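Local coordinates for protein MxaA (Stigmatella aurantiaca, PDB 4W4T) that carries, in the terminal domain described here, the NADPH-binding Rossmann-fold reductase of the myxalamid PKS-NRPS pathway, which probably releases the finished chain by reduction, at residues K267-V270 / V274-S277; D338-E343 / M359-V364. All coordinates share one frame; numbering follows the deposited sequence.

Contact 1: residues K267-V270 / V274-S277; sequences KGCV and VAPS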
loop_
_atom_site.group_PDB
_atom_site.type_symbol
_atom_site.label_atom_id
_atom_site.label_comp_id
_atom_site.label_asym_id
_atom_site.label_seq_id
_atom_site.Cartn_x
_atom_site.Cartn_y
_atom_site.Cartn_z
ATOM N N LYS A 267 15.054 -3.772 9.040
ATOM C CA LYS A 267 14.716 -5.190 9.128
ATOM C C LYS A 267 14.735 -5.823 7.745
ATOM O O LYS A 267 15.198 -6.945 7.586
ATOM C CB LYS A 267 13.354 -5.399 9.782
ATOM C CG LYS A 267 12.914 -6.864 9.804
ATOM C CD LYS A 267 11.656 -7.055 10.651
ATOM C CE LYS A 267 11.251 -8.528 10.754
ATOM N NZ LYS A 267 10.265 -8.736 11.879
ATOM N N GLY A 268 14.245 -5.090 6.749
ATOM C CA GLY A 268 14.281 -5.547 5.369
ATOM C C GLY A 268 15.703 -5.809 4.908
ATOM O O GLY A 268 15.978 -6.818 4.278
ATOM N N CYS A 269 16.618 -4.901 5.228
ATOM C CA CYS A 269 18.009 -5.091 4.825
ATOM C C CYS A 269 18.581 -6.324 5.499
ATOM O O CYS A 269 19.291 -7.116 4.869
ATOM C CB CYS A 269 18.853 -3.859 5.152
ATOM S SG CYS A 269 18.458 -2.451 4.098
ATOM N N VAL A 270 18.277 -6.483 6.781
ATOM C CA VAL A 270 18.794 -7.629 7.527
ATOM C C VAL A 270 18.254 -8.934 6.954
ATOM O O VAL A 270 19.015 -9.878 6.717
ATOM C CB VAL A 270 18.453 -7.518 9.033
ATOM C CG1 VAL A 270 18.662 -8.841 9.734
ATOM C CG2 VAL A 270 19.332 -6.468 9.667
ATOM N N VAL A 274 21.176 -7.647 2.346
ATOM C CA VAL A 274 21.744 -6.646 1.456
ATOM C C VAL A 274 21.225 -5.239 1.776
ATOM O O VAL A 274 20.057 -5.055 2.125
ATOM C CB VAL A 274 21.471 -7.005 -0.020
ATOM C CG1 VAL A 274 19.974 -7.017 -0.318
ATOM C CG2 VAL A 274 22.192 -6.042 -0.926
ATOM N N ALA A 275 22.108 -4.249 1.679
ATOM C CA ALA A 275 21.750 -2.861 1.984
ATOM C C ALA A 275 22.190 -1.965 0.834
ATOM O O ALA A 275 23.130 -2.312 0.104
ATOM C CB ALA A 275 22.393 -2.416 3.294
ATOM N N PRO A 276 21.521 -0.811 0.665
ATOM C CA PRO A 276 21.837 0.068 -0.462
ATOM C C PRO A 276 22.952 1.045 -0.148
ATOM O O PRO A 276 23.016 1.556 0.972
ATOM C CB PRO A 276 20.518 0.815 -0.689
ATOM C CG PRO A 276 19.933 0.915 0.674
ATOM C CD PRO A 276 20.311 -0.357 1.386
ATOM N N SER A 277 23.821 1.309 -1.114
ATOM C CA SER A 277 24.748 2.412 -0.960
ATOM C C SER A 277 24.012 3.655 -1.446
ATOM O O SER A 277 23.703 3.789 -2.625
ATOM C CB SER A 277 26.052 2.185 -1.734
ATOM O OG SER A 277 25.805 1.909 -3.098
#

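Contact 2: residues D338-E343 / M359-V364; sequences DQWLSE and MFLQQV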
loop_
_atom_site.group_PDB
_atom_site.type_symbol
_atom_site.label_atom_id
_atom_site.label_comp_id
_atom_site.label_asym_id
_atom_site.label_seq_id
_atom_site.Cartn_x
_atom_site.Cartn_y
_atom_site.Cartn_z
ATOM N N ASP A 338 19.565 1.371 -6.913
ATOM C CA ASP A 338 18.626 0.852 -7.905
ATOM C C ASP A 338 18.603 -0.671 -7.925
ATOM O O ASP A 338 17.533 -1.287 -8.038
ATOM C CB ASP A 338 18.952 1.416 -9.283
ATOM C CG ASP A 338 18.876 2.933 -9.308
ATOM O OD1 ASP A 338 17.800 3.482 -8.954
ATOM O OD2 ASP A 338 19.889 3.577 -9.657
ATOM N N GLN A 339 19.772 -1.280 -7.765
ATOM C CA GLN A 339 19.856 -2.728 -7.706
ATOM C C GLN A 339 19.261 -3.250 -6.410
ATOM O O GLN A 339 18.589 -4.270 -6.413
ATOM C CB GLN A 339 21.303 -3.194 -7.844
ATOM C CG GLN A 339 21.878 -2.976 -9.236
ATOM C CD GLN A 339 23.346 -3.340 -9.319
ATOM O OE1 GLN A 339 23.774 -4.361 -8.773
ATOM N NE2 GLN A 339 24.130 -2.502 -9.996
ATOM N N TRP A 340 19.521 -2.559 -5.301
ATOM C CA TRP A 340 18.899 -2.927 -4.029
ATOM C C TRP A 340 17.369 -2.867 -4.109
ATOM O O TRP A 340 16.662 -3.775 -3.643
ATOM C CB TRP A 340 19.401 -2.014 -2.907
ATOM C CG TRP A 340 18.807 -2.337 -1.588
ATOM C CD1 TRP A 340 19.225 -3.297 -0.707
ATOM C CD2 TRP A 340 17.681 -1.693 -0.981
ATOM N NE1 TRP A 340 18.412 -3.293 0.410
ATOM C CE2 TRP A 340 17.462 -2.315 0.266
ATOM C CE3 TRP A 340 16.835 -0.655 -1.376
ATOM C CZ2 TRP A 340 16.439 -1.928 1.121
ATOM C CZ3 TRP A 340 15.815 -0.270 -0.522
ATOM C CH2 TRP A 340 15.622 -0.912 0.710
ATOM N N LEU A 341 16.856 -1.811 -4.723
ATOM C CA LEU A 341 15.407 -1.646 -4.840
ATOM C C LEU A 341 14.809 -2.768 -5.699
ATOM O O LEU A 341 13.689 -3.237 -5.455
ATOM C CB LEU A 341 15.070 -0.278 -5.432
ATOM C CG LEU A 341 13.593 0.141 -5.441
ATOM C CD1 LEU A 341 13.039 0.220 -4.016
ATOM C CD2 LEU A 341 13.430 1.488 -6.141
ATOM N N SER A 342 15.568 -3.198 -6.699
ATOM C CA SER A 342 15.102 -4.269 -7.578
ATOM C C SER A 342 15.077 -5.601 -6.830
ATOM O O SER A 342 14.174 -6.409 -7.027
ATOM C CB SER A 342 15.983 -4.357 -8.822
ATOM O OG SER A 342 15.749 -5.570 -9.497
ATOM N N GLU A 343 16.056 -5.828 -5.957
ATOM C CA GLU A 343 16.040 -7.032 -5.132
ATOM C C GLU A 343 14.885 -7.006 -4.136
ATOM O O GLU A 343 14.315 -8.047 -3.809
ATOM C CB GLU A 343 17.376 -7.218 -4.404
ATOM C CG GLU A 343 18.533 -7.367 -5.367
ATOM C CD GLU A 343 19.650 -8.266 -4.860
ATOM O OE1 GLU A 343 19.644 -8.650 -3.664
ATOM O OE2 GLU A 343 20.549 -8.583 -5.672
HETATM N N MSE A 359 6.289 -0.414 -1.118
HETATM C CA MSE A 359 5.294 0.616 -1.425
HETATM C C MSE A 359 5.835 2.010 -1.135
HETATM O O MSE A 359 5.713 2.923 -1.949
HETATM C CB MSE A 359 4.008 0.402 -0.623
HETATM C CG MSE A 359 3.233 -0.862 -0.974
HETATM SE SE MSE A 359 3.116 -1.117 -2.919
HETATM C CE MSE A 359 4.630 -2.312 -3.144
ATOM N N PHE A 360 6.430 2.155 0.044
ATOM C CA PHE A 360 7.018 3.421 0.465
ATOM C C PHE A 360 8.087 3.953 -0.505
ATOM O O PHE A 360 8.122 5.146 -0.797
ATOM C CB PHE A 360 7.610 3.271 1.873
ATOM C CG PHE A 360 6.581 3.003 2.947
ATOM C CD1 PHE A 360 5.943 4.053 3.601
ATOM C CD2 PHE A 360 6.242 1.705 3.301
ATOM C CE1 PHE A 360 4.993 3.813 4.581
ATOM C CE2 PHE A 360 5.291 1.457 4.282
ATOM C CZ PHE A 360 4.667 2.516 4.925
ATOM N N LEU A 361 8.943 3.082 -1.031
ATOM C CA LEU A 361 10.092 3.559 -1.798
ATOM C C LEU A 361 9.826 3.733 -3.295
ATOM O O LEU A 361 10.590 4.403 -3.993
ATOM C CB LEU A 361 11.282 2.615 -1.597
ATOM C CG LEU A 361 11.542 2.150 -0.160
ATOM C CD1 LEU A 361 12.701 1.166 -0.122
ATOM C CD2 LEU A 361 11.797 3.330 0.775
ATOM N N GLN A 362 8.748 3.143 -3.793
ATOM C CA GLN A 362 8.443 3.209 -5.218
ATOM C C GLN A 362 7.822 4.506 -5.687
ATOM O O GLN A 362 7.772 4.773 -6.887
ATOM C CB GLN A 362 7.492 2.090 -5.593
ATOM C CG GLN A 362 8.108 0.760 -5.440
ATOM C CD GLN A 362 7.319 -0.282 -6.151
ATOM O OE1 GLN A 362 6.122 -0.461 -5.919
ATOM N NE2 GLN A 362 7.972 -0.938 -7.084
ATOM N N GLN A 363 7.313 5.287 -4.743
ATOM C CA GLN A 363 6.553 6.492 -5.056
ATOM C C GLN A 363 7.292 7.481 -5.965
ATOM O O GLN A 363 6.659 8.237 -6.706
ATOM C CB GLN A 363 6.155 7.181 -3.757
ATOM C CG GLN A 363 5.346 6.288 -2.850
ATOM C CD GLN A 363 4.843 7.019 -1.633
ATOM O OE1 GLN A 363 3.668 7.367 -1.546
ATOM N NE2 GLN A 363 5.739 7.265 -0.679
ATOM N N VAL A 364 8.622 7.474 -5.916
ATOM C CA VAL A 364 9.408 8.325 -6.802
ATOM C C VAL A 364 9.486 7.733 -8.208
ATOM O O VAL A 364 9.848 6.566 -8.379
ATOM C CB VAL A 364 10.837 8.538 -6.269
ATOM C CG1 VAL A 364 11.643 9.396 -7.238
ATOM C CG2 VAL A 364 10.800 9.170 -4.884
#

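Contact 1: residues K267-V270 / V274-S277
A helix-to-strand connection brings the last turns of helix 261-272 against strand 274-277, and Cys269 is the helix residue that carries the whole contact. Its carbonyl O accepts the backbone N-H of Val274, five residues on, at 3.2 Å from Val274 N; with an angle of 131° at the hydrogen, this is a weak bond where the chain leaves the helix and enters the strand. The Val274 carbonyl turns back over the same residue: Val274 O lies 3.4 Å from Cys269 CA in a C-H...O contact and 3.6 Å from Cys269 SG. This oxygen also accepts the indole N-H of Trp340 from helix 337-348, so the bent approach of the CA-H is a minor addition to a stronger bond. Strand 274-277 pairs in parallel with strand 333-336 in a two-stranded sheet apart from the main parallel Rossmann sheet. Ala275 uses its backbone for Arg333 and Leu335 of that partner strand, while the Val274 carbonyl meets helices 261-272 and 337-348. The thiol completes the packing. With SG anti to the carbonyl carbon of its own residue (chi1 -70°), Cys269 extends its sulfur toward the strand, where SG rests 3.9 Å from Ala275 CA and 4.0 Å from Ala275 CB. Farther along, the ring of Pro276 offers its CD methylene to Cys269 SG at 3.9 Å. Trp340 packs on both Cys269 and Pro276, and Trp322 of helix 318-328 touches Ala275.

Contact 2: residues D338-E343 / M359-V364
Leu361 drives its CD1 methyl against the benzene end of the Trp340 indole, meeting the rim of the ring near its plane instead of lying over a face. The pair joins the two helices of a helical hairpin, 337-348 and 352-362, whose facing segments run roughly antiparallel in a patch away from the NADPH site. Leu361 CD1 is 3.5 Å from Trp340 CZ3 and 3.7 Å from Trp340 CH2, so one methyl touches two neighbouring carbons of the ring's edge, and the two side chains run at about a right angle to each other. The reach of that methyl comes from an extended end: CD1 stands anti to CA (chi2 177°). Beside the indole, Leu341, the residue after Trp340 on helix 337-348, comes in with its CB directed at helix 352-362. Leu341 CD1 touches Leu361 CB at 3.8 Å and Leu361 CD1 at 4.0 Å, so Leu341 meets both the stem and the CD1 branch of Leu361, while Trp340 meets the CD1 branch. Tyr337 and Leu344, on the same helix as Trp340, also pack on Leu361. No hydrogen bond crosses between the two segments; the indole N-H is engaged on the ring's far side by Val274 O, which would help fix the ring's rotation. At the dimer side, the selenomethionine Met359 packs on Tyr157 of the second subunit and Gln362 on Pro158 of that same subunit. Gln363 folds its amide back toward the preceding turn, and Gln363 NE2 donates to Phe360 O at 3.2 Å, 18° off the carbonyl plane, while also bonding to Phe155 O.

The indole of Trp340, a residue of contact 2, borders both contacts: its pyrrole side and the adjoining CZ2 corner face contact 1, and the CZ3 and CH2 edge faces contact 2. Helix 337-348 therefore lies between strand 274-277 and helix 352-362, with the contact centres about 12 Å apart. Contact 1 is fully buried and combines one weak backbone hydrogen bond with packing of a sulfur on alanine and proline, between elements close in sequence. Contact 2 is only partly buried, purely apolar across its segments, and lies beside residues that reach the second subunit.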